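Local atomic coordinates of increased recombination centers protein 6 (PDB entry 3UC9), a protein that serves as a clathrin coat accessory factor related to small G proteins, and is also involved in gross chromosomal rearrangements and telomere healing. Residues Gln27-Val32 / Arg100-Gly105; Ser34-Asn39 / Ile78-Asp83; Glu89-Pro94 / His122-Ala127; Arg68-His73 / His196-Cys201. All blocks are in the same frame, centred on the assembly; numbering follows the deposited sequence.

Interaction 1: Gln27-Val32 / Arg100-Gly105; sequences QNKILV and RNVMAG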
loop_
_atom_site.group_PDB
_atom_site.type_symbol
_atom_site.label_atom_id
_atom_site.label_comp_id
_atom_site.label_asym_id
_atom_site.label_seq_id
_atom_site.Cartn_x
_atom_site.Cartn_y
_atom_site.Cartn_z
ATOM N N GLN A 27 7.653 11.160 7.497
ATOM C CA GLN A 27 6.579 10.363 6.918
ATOM C C GLN A 27 7.155 9.023 6.459
ATOM O O GLN A 27 7.387 8.798 5.267
ATOM C CB GLN A 27 5.928 11.117 5.758
ATOM C CG GLN A 27 4.612 10.509 5.313
ATOM C CD GLN A 27 3.997 11.259 4.162
ATOM O OE1 GLN A 27 4.510 11.221 3.041
ATOM N NE2 GLN A 27 2.898 11.955 4.427
ATOM N N ASN A 28 7.391 8.132 7.423
ATOM C CA ASN A 28 8.118 6.896 7.169
ATOM C C ASN A 28 7.401 5.637 7.637
ATOM O O ASN A 28 8.051 4.619 7.924
ATOM C CB ASN A 28 9.524 6.954 7.779
ATOM C CG ASN A 28 9.518 6.880 9.285
ATOM O OD1 ASN A 28 8.558 7.301 9.943
ATOM N ND2 ASN A 28 10.608 6.347 9.850
ATOM N N LYS A 29 6.073 5.684 7.675
ATOM C CA LYS A 29 5.298 4.511 8.034
ATOM C C LYS A 29 4.711 3.885 6.767
ATOM O O LYS A 29 4.252 4.585 5.852
ATOM C CB LYS A 29 4.191 4.848 9.030
ATOM C CG LYS A 29 4.557 5.810 10.152
ATOM C CD LYS A 29 5.816 5.429 10.908
ATOM C CE LYS A 29 6.161 6.445 11.989
ATOM N NZ LYS A 29 7.576 6.335 12.476
ATOM N N ILE A 30 4.751 2.562 6.706
ATOM C CA ILE A 30 4.027 1.824 5.681
ATOM C C ILE A 30 3.048 0.890 6.384
ATOM O O ILE A 30 3.444 0.065 7.208
ATOM C CB ILE A 30 4.962 1.038 4.751
ATOM C CG1 ILE A 30 5.793 2.007 3.902
ATOM C CG2 ILE A 30 4.137 0.107 3.823
ATOM C CD1 ILE A 30 6.741 1.310 2.933
ATOM N N LEU A 31 1.759 1.061 6.093
ATOM C CA LEU A 31 0.711 0.221 6.660
ATOM C C LEU A 31 0.354 -0.868 5.653
ATOM O O LEU A 31 0.084 -0.580 4.487
ATOM C CB LEU A 31 -0.520 1.060 7.007
ATOM C CG LEU A 31 -1.761 0.458 7.679
ATOM C CD1 LEU A 31 -1.488 -0.835 8.395
ATOM C CD2 LEU A 31 -2.316 1.490 8.662
ATOM N N VAL A 32 0.373 -2.116 6.110
ATOM C CA VAL A 32 -0.094 -3.238 5.306
ATOM C C VAL A 32 -1.327 -3.815 6.009
ATOM O O VAL A 32 -1.250 -4.265 7.147
ATOM C CB VAL A 32 0.981 -4.310 5.115
ATOM C CG1 VAL A 32 0.466 -5.400 4.170
ATOM C CG2 VAL A 32 2.288 -3.685 4.575
ATOM N N ARG A 100 -2.443 9.429 9.861
ATOM C CA ARG A 100 -2.533 9.544 8.397
ATOM C C ARG A 100 -1.358 10.344 7.853
ATOM O O ARG A 100 -0.762 9.990 6.834
ATOM C CB ARG A 100 -3.858 10.182 7.978
ATOM C CG ARG A 100 -5.062 9.292 8.256
ATOM C CD ARG A 100 -6.293 9.687 7.415
ATOM N NE ARG A 100 -6.677 11.086 7.596
ATOM C CZ ARG A 100 -7.360 11.579 8.632
ATOM N NH1 ARG A 100 -7.739 10.805 9.647
ATOM N NH2 ARG A 100 -7.645 12.876 8.663
ATOM N N ASN A 101 -0.979 11.391 8.573
ATOM C CA ASN A 101 0.063 12.288 8.073
ATOM C C ASN A 101 1.488 11.704 8.079
ATOM O O ASN A 101 2.374 12.226 7.390
ATOM C CB ASN A 101 -0.018 13.650 8.778
ATOM C CG ASN A 101 -1.214 14.490 8.304
ATOM O OD1 ASN A 101 -1.775 15.287 9.072
ATOM N ND2 ASN A 101 -1.613 14.312 7.051
ATOM N N VAL A 102 1.710 10.611 8.811
ATOM C CA VAL A 102 3.026 9.958 8.796
ATOM C C VAL A 102 3.090 8.735 7.876
ATOM O O VAL A 102 4.142 8.105 7.759
ATOM C CB VAL A 102 3.532 9.596 10.201
ATOM C CG1 VAL A 102 3.745 10.865 11.020
ATOM C CG2 VAL A 102 2.595 8.620 10.911
ATOM N N MET A 103 2.003 8.449 7.159
ATOM C CA MET A 103 1.981 7.332 6.216
ATOM C C MET A 103 2.696 7.649 4.892
ATOM O O MET A 103 2.240 8.476 4.095
ATOM C CB MET A 103 0.533 6.912 5.914
ATOM C CG MET A 103 -0.291 6.572 7.148
ATOM S SD MET A 103 0.508 5.378 8.254
ATOM C CE MET A 103 0.848 4.124 7.125
ATOM N N ALA A 104 3.828 6.993 4.667
ATOM C CA ALA A 104 4.486 7.001 3.369
ATOM C C ALA A 104 3.613 6.251 2.362
ATOM O O ALA A 104 3.476 6.662 1.200
ATOM C CB ALA A 104 5.860 6.355 3.454
ATOM N N GLY A 105 3.031 5.139 2.802
ATOM C CA GLY A 105 2.146 4.376 1.938
ATOM C C GLY A 105 1.215 3.450 2.693
ATOM O O GLY A 105 1.444 3.129 3.863
#

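Interaction 2: Ser34-Asn39 / Ile78-Asp83; sequences SDHPHN and IDSCKD. Unlike the reference sequence in segment 78-83: Asp83 (reference Glu).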
loop_
_atom_site.group_PDB
_atom_site.type_symbol
_atom_site.label_atom_id
_atom_site.label_comp_id
_atom_site.label_asym_id
_atom_site.label_seq_id
_atom_site.Cartn_x
_atom_site.Cartn_y
_atom_site.Cartn_z
ATOM N N SER A 34 -5.104 -6.145 5.644
ATOM C CA SER A 34 -5.978 -7.084 4.936
ATOM C C SER A 34 -7.264 -7.280 5.709
ATOM O O SER A 34 -7.293 -7.095 6.924
ATOM C CB SER A 34 -5.289 -8.431 4.738
ATOM O OG SER A 34 -5.088 -9.108 5.970
ATOM N N ASP A 35 -8.340 -7.637 5.012
ATOM C CA ASP A 35 -9.490 -8.197 5.712
ATOM C C ASP A 35 -9.125 -9.611 6.190
ATOM O O ASP A 35 -8.226 -10.269 5.620
ATOM C CB ASP A 35 -10.801 -8.156 4.897
ATOM C CG ASP A 35 -10.651 -8.650 3.468
ATOM O OD1 ASP A 35 -9.712 -8.218 2.771
ATOM O OD2 ASP A 35 -11.511 -9.442 3.025
ATOM N N HIS A 36 -9.821 -10.065 7.228
ATOM C CA HIS A 36 -9.435 -11.270 7.981
ATOM C C HIS A 36 -9.147 -12.516 7.151
ATOM O O HIS A 36 -8.182 -13.218 7.441
ATOM C CB HIS A 36 -10.470 -11.616 9.057
ATOM C CG HIS A 36 -10.388 -10.757 10.280
ATOM N ND1 HIS A 36 -9.192 -10.331 10.815
ATOM C CD2 HIS A 36 -11.357 -10.275 11.094
ATOM C CE1 HIS A 36 -9.430 -9.596 11.888
ATOM N NE2 HIS A 36 -10.737 -9.544 12.078
ATOM N N PRO A 37 -9.978 -12.809 6.125
ATOM C CA PRO A 37 -9.715 -14.023 5.358
ATOM C C PRO A 37 -8.372 -14.049 4.647
ATOM O O PRO A 37 -7.892 -15.129 4.321
ATOM C CB PRO A 37 -10.856 -14.054 4.327
ATOM C CG PRO A 37 -11.951 -13.252 4.940
ATOM C CD PRO A 37 -11.264 -12.190 5.757
ATOM N N HIS A 38 -7.768 -12.883 4.402
ATOM C CA HIS A 38 -6.492 -12.820 3.682
ATOM C C HIS A 38 -5.291 -12.528 4.577
ATOM O O HIS A 38 -4.240 -12.133 4.085
ATOM C CB HIS A 38 -6.597 -11.805 2.542
ATOM C CG HIS A 38 -7.838 -11.975 1.730
ATOM N ND1 HIS A 38 -8.084 -13.101 0.973
ATOM C CD2 HIS A 38 -8.936 -11.195 1.617
ATOM C CE1 HIS A 38 -9.272 -12.989 0.402
ATOM N NE2 HIS A 38 -9.813 -11.843 0.785
ATOM N N ASN A 39 -5.433 -12.742 5.889
ATOM C CA ASN A 39 -4.336 -12.459 6.814
ATOM C C ASN A 39 -3.099 -13.283 6.504
ATOM O O ASN A 39 -1.982 -12.758 6.563
ATOM C CB ASN A 39 -4.747 -12.671 8.284
ATOM C CG ASN A 39 -5.677 -11.578 8.793
ATOM O OD1 ASN A 39 -5.725 -10.486 8.224
ATOM N ND2 ASN A 39 -6.412 -11.860 9.865
ATOM N N ILE A 78 1.372 -3.415 10.660
ATOM C CA ILE A 78 0.596 -4.526 10.123
ATOM C C ILE A 78 -0.737 -4.546 10.864
ATOM O O ILE A 78 -0.767 -4.548 12.099
ATOM C CB ILE A 78 1.323 -5.862 10.294
ATOM C CG1 ILE A 78 2.732 -5.786 9.686
ATOM C CG2 ILE A 78 0.515 -7.000 9.640
ATOM C CD1 ILE A 78 3.672 -6.839 10.207
ATOM N N ASP A 79 -1.832 -4.503 10.113
ATOM C CA ASP A 79 -3.159 -4.462 10.704
ATOM C C ASP A 79 -4.098 -5.402 9.948
ATOM O O ASP A 79 -3.783 -5.892 8.848
ATOM C CB ASP A 79 -3.715 -3.033 10.683
ATOM C CG ASP A 79 -4.736 -2.758 11.791
ATOM O OD1 ASP A 79 -5.084 -3.669 12.578
ATOM O OD2 ASP A 79 -5.208 -1.602 11.869
ATOM N N SER A 80 -5.239 -5.658 10.573
ATOM C CA SER A 80 -6.277 -6.510 10.015
ATOM C C SER A 80 -7.622 -5.917 10.369
ATOM O O SER A 80 -7.741 -5.145 11.324
ATOM C CB SER A 80 -6.176 -7.919 10.599
ATOM O OG SER A 80 -7.033 -8.818 9.924
ATOM N N CYS A 81 -8.642 -6.296 9.616
ATOM C CA CYS A 81 -9.994 -5.842 9.906
ATOM C C CYS A 81 -11.007 -6.868 9.453
ATOM O O CYS A 81 -10.746 -7.631 8.533
ATOM C CB CYS A 81 -10.261 -4.490 9.231
ATOM S SG CYS A 81 -10.169 -4.479 7.431
ATOM N N LYS A 82 -12.162 -6.899 10.112
ATOM C CA LYS A 82 -13.257 -7.763 9.666
ATOM C C LYS A 82 -13.919 -7.192 8.417
ATOM O O LYS A 82 -14.278 -7.943 7.505
ATOM C CB LYS A 82 -14.307 -7.953 10.765
ATOM C CG LYS A 82 -15.396 -8.964 10.398
ATOM C CD LYS A 82 -16.514 -9.000 11.439
ATOM C CE LYS A 82 -17.845 -9.488 10.852
ATOM N NZ LYS A 82 -17.757 -10.845 10.247
ATOM N N ASP A 83 -14.082 -5.870 8.393
ATOM C CA ASP A 83 -14.757 -5.167 7.299
ATOM C C ASP A 83 -13.946 -3.926 6.915
ATOM O O ASP A 83 -13.716 -3.045 7.751
ATOM C CB ASP A 83 -16.158 -4.730 7.742
ATOM C CG ASP A 83 -17.059 -5.902 8.097
ATOM O OD1 ASP A 83 -17.449 -6.663 7.181
ATOM O OD2 ASP A 83 -17.381 -6.054 9.297
#

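Interaction 3: Glu89-Pro94 / His122-Ala127; sequences EEFITP and HQFMIA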
loop_
_atom_site.group_PDB
_atom_site.type_symbol
_atom_site.label_atom_id
_atom_site.label_comp_id
_atom_site.label_asym_id
_atom_site.label_seq_id
_atom_site.Cartn_x
_atom_site.Cartn_y
_atom_site.Cartn_z
ATOM N N GLU A 89 -13.636 3.969 8.050
ATOM C CA GLU A 89 -14.356 4.953 8.854
ATOM C C GLU A 89 -13.512 5.415 10.044
ATOM O O GLU A 89 -13.442 6.605 10.327
ATOM C CB GLU A 89 -15.692 4.419 9.339
ATOM C CG GLU A 89 -16.415 5.431 10.210
ATOM C CD GLU A 89 -17.872 5.132 10.371
ATOM O OE1 GLU A 89 -18.205 3.981 10.731
ATOM O OE2 GLU A 89 -18.682 6.053 10.142
ATOM N N GLU A 90 -12.862 4.477 10.717
ATOM C CA GLU A 90 -12.011 4.795 11.876
ATOM C C GLU A 90 -10.740 5.547 11.450
ATOM O O GLU A 90 -10.282 6.478 12.121
ATOM C CB GLU A 90 -11.646 3.504 12.626
ATOM C CG GLU A 90 -12.851 2.782 13.249
ATOM C CD GLU A 90 -12.553 1.344 13.701
ATOM O OE1 GLU A 90 -11.520 0.759 13.288
ATOM O OE2 GLU A 90 -13.377 0.796 14.465
ATOM N N PHE A 91 -10.179 5.147 10.319
ATOM C CA PHE A 91 -8.949 5.746 9.806
ATOM C C PHE A 91 -9.128 7.230 9.417
ATOM O O PHE A 91 -8.212 8.041 9.595
ATOM C CB PHE A 91 -8.464 4.925 8.610
ATOM C CG PHE A 91 -7.033 5.154 8.258
ATOM C CD1 PHE A 91 -6.018 4.606 9.036
ATOM C CD2 PHE A 91 -6.694 5.913 7.154
ATOM C CE1 PHE A 91 -4.688 4.815 8.711
ATOM C CE2 PHE A 91 -5.368 6.119 6.820
ATOM C CZ PHE A 91 -4.366 5.576 7.599
ATOM N N ILE A 92 -10.320 7.561 8.925
ATOM C CA ILE A 92 -10.693 8.893 8.425
ATOM C C ILE A 92 -11.003 9.933 9.509
ATOM O O ILE A 92 -11.150 11.126 9.211
ATOM C CB ILE A 92 -11.980 8.764 7.553
ATOM C CG1 ILE A 92 -11.631 8.563 6.086
ATOM C CG2 ILE A 92 -12.923 9.953 7.719
ATOM C CD1 ILE A 92 -12.891 8.372 5.244
ATOM N N THR A 93 -11.129 9.485 10.753
ATOM C CA THR A 93 -11.547 10.358 11.848
ATOM C C THR A 93 -10.476 11.410 12.185
ATOM O O THR A 93 -9.288 11.177 11.945
ATOM C CB THR A 93 -11.870 9.516 13.100
ATOM O OG1 THR A 93 -12.616 10.298 14.040
ATOM C CG2 THR A 93 -10.604 9.005 13.744
ATOM N N PRO A 94 -10.891 12.567 12.747
ATOM C CA PRO A 94 -9.930 13.588 13.176
ATOM C C PRO A 94 -8.847 13.063 14.117
ATOM O O PRO A 94 -7.693 13.494 14.029
ATOM C CB PRO A 94 -10.810 14.616 13.900
ATOM C CG PRO A 94 -12.134 14.484 13.264
ATOM C CD PRO A 94 -12.283 13.047 12.867
ATOM N N HIS A 122 -12.549 7.255 -3.014
ATOM C CA HIS A 122 -12.683 8.714 -3.076
ATOM C C HIS A 122 -12.613 9.349 -1.688
ATOM O O HIS A 122 -11.814 10.253 -1.439
ATOM C CB HIS A 122 -13.966 9.134 -3.774
ATOM C CG HIS A 122 -14.135 10.619 -3.843
ATOM N ND1 HIS A 122 -13.480 11.398 -4.772
ATOM C CD2 HIS A 122 -14.852 11.471 -3.072
ATOM C CE1 HIS A 122 -13.802 12.665 -4.584
ATOM N NE2 HIS A 122 -14.637 12.737 -3.562
ATOM N N GLN A 123 -13.440 8.852 -0.778
ATOM C CA GLN A 123 -13.479 9.365 0.583
ATOM C C GLN A 123 -12.179 9.094 1.356
ATOM O O GLN A 123 -11.739 9.926 2.143
ATOM C CB GLN A 123 -14.645 8.738 1.328
ATOM C CG GLN A 123 -15.977 9.218 0.851
ATOM C CD GLN A 123 -17.096 8.496 1.550
ATOM O OE1 GLN A 123 -17.633 8.986 2.541
ATOM N NE2 GLN A 123 -17.432 7.302 1.059
ATOM N N PHE A 124 -11.592 7.923 1.141
ATOM C CA PHE A 124 -10.313 7.589 1.749
ATOM C C PHE A 124 -9.229 8.575 1.314
ATOM O O PHE A 124 -8.472 9.089 2.147
ATOM C CB PHE A 124 -9.896 6.176 1.359
ATOM C CG PHE A 124 -8.625 5.709 2.027
ATOM C CD1 PHE A 124 -8.642 5.227 3.326
ATOM C CD2 PHE A 124 -7.415 5.755 1.356
ATOM C CE1 PHE A 124 -7.472 4.797 3.942
ATOM C CE2 PHE A 124 -6.247 5.327 1.964
ATOM C CZ PHE A 124 -6.275 4.852 3.259
ATOM N N MET A 125 -9.150 8.821 0.009
ATOM C CA MET A 125 -8.105 9.692 -0.533
ATOM C C MET A 125 -8.279 11.143 -0.089
ATOM O O MET A 125 -7.300 11.822 0.178
ATOM C CB MET A 125 -8.059 9.596 -2.059
ATOM C CG MET A 125 -7.683 8.231 -2.582
ATOM S SD MET A 125 -6.225 7.466 -1.859
ATOM C CE MET A 125 -5.025 8.757 -2.165
ATOM N N ILE A 126 -9.518 11.622 0.011
ATOM C CA ILE A 126 -9.757 12.965 0.550
ATOM C C ILE A 126 -9.091 13.151 1.924
ATOM O O ILE A 126 -8.533 14.216 2.212
ATOM C CB ILE A 126 -11.277 13.294 0.662
ATOM C CG1 ILE A 126 -11.948 13.334 -0.718
ATOM C CG2 ILE A 126 -11.500 14.618 1.379
ATOM C CD1 ILE A 126 -11.216 14.140 -1.752
ATOM N N ALA A 127 -9.150 12.120 2.761
ATOM C CA ALA A 127 -8.611 12.176 4.119
ATOM C C ALA A 127 -7.100 11.929 4.162
ATOM O O ALA A 127 -6.440 12.341 5.112
ATOM C CB ALA A 127 -9.340 11.157 5.031
#

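Interaction 4: Arg68-His73 / His196-Cys201; sequences RYYKVH and HDWLNC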
loop_
_atom_site.group_PDB
_atom_site.type_symbol
_atom_site.label_atom_id
_atom_site.label_comp_id
_atom_site.label_asym_id
_atom_site.label_seq_id
_atom_site.Cartn_x
_atom_site.Cartn_y
_atom_site.Cartn_z
ATOM N N ARG A 68 19.607 0.524 -5.382
ATOM C CA ARG A 68 20.908 0.948 -5.891
ATOM C C ARG A 68 21.217 2.437 -5.682
ATOM O O ARG A 68 22.370 2.846 -5.807
ATOM C CB ARG A 68 21.005 0.619 -7.374
ATOM C CG ARG A 68 21.094 -0.854 -7.654
ATOM C CD ARG A 68 21.010 -1.116 -9.148
ATOM N NE ARG A 68 19.627 -1.095 -9.627
ATOM C CZ ARG A 68 19.271 -1.001 -10.907
ATOM N NH1 ARG A 68 20.193 -0.899 -11.861
ATOM N NH2 ARG A 68 17.984 -0.996 -11.234
ATOM N N TYR A 69 20.194 3.231 -5.363
ATOM C CA TYR A 69 20.310 4.693 -5.293
ATOM C C TYR A 69 20.410 5.213 -3.861
ATOM O O TYR A 69 21.240 6.070 -3.576
ATOM C CB TYR A 69 19.114 5.334 -5.993
ATOM C CG TYR A 69 18.873 4.719 -7.352
ATOM C CD1 TYR A 69 19.830 4.825 -8.356
ATOM C CD2 TYR A 69 17.715 3.987 -7.615
ATOM C CE1 TYR A 69 19.631 4.239 -9.602
ATOM C CE2 TYR A 69 17.508 3.399 -8.858
ATOM C CZ TYR A 69 18.470 3.529 -9.842
ATOM O OH TYR A 69 18.266 2.953 -11.069
ATOM N N TYR A 70 19.572 4.691 -2.970
ATOM C CA TYR A 70 19.509 5.201 -1.595
ATOM C C TYR A 70 19.074 4.140 -0.593
ATOM O O TYR A 70 18.625 3.060 -0.974
ATOM C CB TYR A 70 18.549 6.392 -1.534
ATOM C CG TYR A 70 17.086 6.035 -1.754
ATOM C CD1 TYR A 70 16.270 5.673 -0.686
ATOM C CD2 TYR A 70 16.512 6.063 -3.032
ATOM C CE1 TYR A 70 14.932 5.338 -0.875
ATOM C CE2 TYR A 70 15.169 5.733 -3.230
ATOM C CZ TYR A 70 14.383 5.373 -2.137
ATOM O OH TYR A 70 13.056 5.025 -2.287
ATOM N N LYS A 71 19.216 4.475 0.691
ATOM C CA LYS A 71 18.674 3.698 1.809
ATOM C C LYS A 71 17.828 4.651 2.643
ATOM O O LYS A 71 18.243 5.790 2.886
ATOM C CB LYS A 71 19.772 3.190 2.746
ATOM C CG LYS A 71 20.764 2.201 2.171
ATOM C CD LYS A 71 22.009 2.090 3.065
ATOM C CE LYS A 71 21.673 1.811 4.533
ATOM N NZ LYS A 71 22.908 1.691 5.364
ATOM N N VAL A 72 16.664 4.187 3.084
ATOM C CA VAL A 72 15.826 4.949 4.013
ATOM C C VAL A 72 15.305 3.978 5.068
ATOM O O VAL A 72 15.124 2.797 4.789
ATOM C CB VAL A 72 14.670 5.668 3.287
ATOM C CG1 VAL A 72 13.663 4.654 2.738
ATOM C CG2 VAL A 72 14.002 6.684 4.211
ATOM N N HIS A 73 15.111 4.464 6.290
ATOM C CA HIS A 73 14.593 3.635 7.365
ATOM C C HIS A 73 13.109 3.917 7.549
ATOM O O HIS A 73 12.702 5.083 7.579
ATOM C CB HIS A 73 15.366 3.896 8.658
ATOM C CG HIS A 73 16.792 3.437 8.598
ATOM N ND1 HIS A 73 17.225 2.269 9.190
ATOM C CD2 HIS A 73 17.877 3.975 7.993
ATOM C CE1 HIS A 73 18.516 2.112 8.959
ATOM N NE2 HIS A 73 18.937 3.134 8.235
ATOM N N HIS A 196 9.113 6.522 -4.578
ATOM C CA HIS A 196 8.408 7.371 -3.608
ATOM C C HIS A 196 9.292 8.502 -3.071
ATOM O O HIS A 196 10.478 8.302 -2.818
ATOM C CB HIS A 196 7.892 6.519 -2.430
ATOM C CG HIS A 196 7.140 7.296 -1.395
ATOM N ND1 HIS A 196 5.870 7.795 -1.609
ATOM C CD2 HIS A 196 7.486 7.669 -0.141
ATOM C CE1 HIS A 196 5.469 8.434 -0.520
ATOM N NE2 HIS A 196 6.425 8.352 0.393
ATOM N N ASP A 197 8.707 9.681 -2.901
ATOM C CA ASP A 197 9.389 10.781 -2.204
ATOM C C ASP A 197 9.184 10.639 -0.716
ATOM O O ASP A 197 8.100 10.896 -0.209
ATOM C CB ASP A 197 8.860 12.142 -2.644
ATOM C CG ASP A 197 9.457 12.612 -3.958
ATOM O OD1 ASP A 197 10.482 12.038 -4.403
ATOM O OD2 ASP A 197 8.896 13.580 -4.527
ATOM N N TRP A 198 10.240 10.270 0.000
ATOM C CA TRP A 198 10.154 10.049 1.434
ATOM C C TRP A 198 10.219 11.380 2.184
ATOM O O TRP A 198 11.294 11.923 2.436
ATOM C CB TRP A 198 11.275 9.118 1.882
ATOM C CG TRP A 198 11.118 7.723 1.344
ATOM C CD1 TRP A 198 11.550 7.255 0.141
ATOM C CD2 TRP A 198 10.491 6.622 2.002
ATOM N NE1 TRP A 198 11.235 5.926 0.007
ATOM C CE2 TRP A 198 10.576 5.512 1.132
ATOM C CE3 TRP A 198 9.862 6.464 3.244
ATOM C CZ2 TRP A 198 10.066 4.257 1.468
ATOM C CZ3 TRP A 198 9.353 5.227 3.581
ATOM C CH2 TRP A 198 9.450 4.133 2.683
ATOM N N LEU A 199 9.050 11.893 2.533
ATOM C CA LEU A 199 8.907 13.240 3.056
ATOM C C LEU A 199 9.469 13.388 4.473
ATOM O O LEU A 199 9.041 12.687 5.414
ATOM C CB LEU A 199 7.429 13.628 3.029
ATOM C CG LEU A 199 7.001 15.000 3.546
ATOM C CD1 LEU A 199 7.618 16.164 2.753
ATOM C CD2 LEU A 199 5.499 15.054 3.488
ATOM N N ASN A 200 10.414 14.320 4.611
ATOM C CA ASN A 200 11.093 14.591 5.870
ATOM C C ASN A 200 11.738 13.345 6.510
ATOM O O ASN A 200 11.778 13.211 7.740
ATOM C CB ASN A 200 10.144 15.309 6.834
ATOM C CG ASN A 200 9.683 16.655 6.301
ATOM O OD1 ASN A 200 8.536 17.046 6.478
ATOM N ND2 ASN A 200 10.577 17.365 5.631
ATOM N N CYS A 201 12.240 12.450 5.654
ATOM C CA CYS A 201 13.042 11.308 6.072
ATOM C C CYS A 201 14.479 11.507 5.641
ATOM O O CYS A 201 14.742 12.050 4.559
ATOM C CB CYS A 201 12.532 10.017 5.439
ATOM S SG CYS A 201 10.810 9.653 5.766
#

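Interaction 1: Gln27-Val32 / Arg100-Gly105
The carboxamide of Gln27 is the flat group that meets segment 100-105: Asn101 O lies close to its plane, 3.0 Å from NE2, while Met103 O approaches its carbon, 3.3 Å from CD. NE2 reaches Asn101 O from above that carbonyl's plane in a fairly straight bond (160°). The extended chain, CG anti to the backbone N (chi1 -167°), carries the amide there. Asn131 takes up OE1. Beyond Gln27 the segments pair as parallel strands. Lys29 N donates to Val102 O at 3.1 Å, and Leu31 N to Gly105 O at 3.1 Å. Between them Lys29 O receives Ala104 N at 2.7 Å and, weakly, Gly105 N, a beta bulge that shifts the register by one. The Met103 chain folds back, setting SD 3.8 Å from Lys29 CB and pressing CE tightly against Leu31 CB, while the ammonium of Lys29 leads to Asp75. The long amide of Gln27 shares the carbonyl of Asn101 with Gln24, and the bulge lets one carbonyl serve two amides inside a buried sheet.

Interaction 2: Ser34-Asn39 / Ile78-Asp83
Ser80 turns its OG anti to the backbone N (chi1 -171°), and Asn39 sets its CG anti to its own carbonyl carbon (chi1 -73°); together these rotations bring the hydroxyl to the amide of the residue that opens the next helix. Ser80 OG donates to Asn39 OD1 at 2.7 Å, in the carbonyl plane and on a lone pair. His36 ND1 lies 2.8 Å from the same OG, but the bond is weak and bent (116°). A small hydroxyl suits this spot, since it can meet an amide and an imidazole at once. The imidazole also lies over the backbone: Cys81 O sits 3.6 Å above the centre of one face, and Lys82 CA comes within 3.5 Å of CD2. In the backbone, Cys81 N binds Ser34 O at 3.1 Å, and His36 N bends to Cys81 O in a weak bond that carries the pairing just past Asp35. The carboxylate of Asp35 turns elsewhere, to Thr110. The contact therefore closes the C-terminal ends of the neighbouring parallel strands 29-35 and 71-81, where the first strand turns into helix 39-50 and the second leads to helix 84-91. Lys42 of helix 39-50 reaches back to Ser34 OG and Asp79 O.

Interaction 3: Glu89-Pro94 / His122-Ala127
Two helices packed beside each other on one face of the central sheet, 84-91 and 121-127, meet through the end of the first and the residue that follows, and the last turn of the second. Phe91 and Phe124 approach obliquely: CD2 of Phe91 lies 3.5 Å from CE1 of Phe124. The planes are nearly parallel, 16° apart, yet the rings have slid so far that the centroids stand 5.6 Å apart and overlap is slight. Both hold CG anti to the backbone N (chi1 -162° and -176°), which carries them to the buried side, where Trp87 stacks on Phe91 and touches Phe124. This is the helical layer of a Rossmann-like alpha/beta fold, in which large apolar side chains pack between the helices and the sheet. Ile92 lays its CG1-CD1 arm against the last turn of the second helix: CG1 meets Ala127 CB at 3.6 Å, and CD1 rests 3.7 Å from Gln123 O. The single methyl of Ala127 suits this close approach, while Arg100 binds the carbonyls of Phe91, Thr93 and Ala127.

Interaction 4: Arg68-His73 / His196-Cys201
Trp198 is met by two residues of segment 68-73, Val72 over one face of its indole and Tyr70 at the edge. Val72 places CG1 between its backbone N and carbonyl carbon (chi1 68°), which sends one methyl over the indole and the other toward Cys201. CG1 sits 3.8 Å from the centroid of the five-membered ring and only 18° off its normal, a CH-pi contact, with CE2 the nearest ring atom at 3.6 Å. CG2 meets Cys201 CB at 3.8 Å. A beta-branched residue suits the place because its two methyls can touch both partners. Tyr70 likewise sets CG between its backbone N and carbonyl carbon, which aims its ring at the indole's N-H; the two planes are set obliquely. Trp198 NE1 donates to Tyr70 OH at 3.1 Å, along a somewhat bent path (141°), with the oxygen slightly tilted from the indole plane. The same hydroxyl is also hydrogen-bonded to the carbonyl of Asp194, so the phenol ties the start of strand 71-81 to both the end of helix 185-195 and the loop. On the indole's other face lies His196, whose CD2 is 3.8 Å above the plane, so the ring is held between an aliphatic and an aromatic neighbour. Trp198 to Cys201 form a type II beta turn, with Asn200 in the left-handed region, and this C-terminal loop packs its tryptophan against the beginning of strand 71-81.

In the fold
Interactions 1 and 2 both hold strand 29-35 in the central sheet, on different neighbours: 103-110 in the buried interaction 1, and 71-81 in the partly buried interaction 2, centres about 18 Å apart. Backbone bonds dominate the first; side-chain hydroxyl, amide and imidazole add to the second at the strand ends. Interaction 3 forms no hydrogen bond between its segments and joins helices by apolar packing, though Arg100 of interaction 1 ties it to helix 97-101, which leads into strand 103-110. Interaction 4, partly buried, its centre about 28 Å from that of interaction 2, grips the other end of strand 71-81 through an indole, and Gln27 N meets Leu199 O, coupling it to interaction 1.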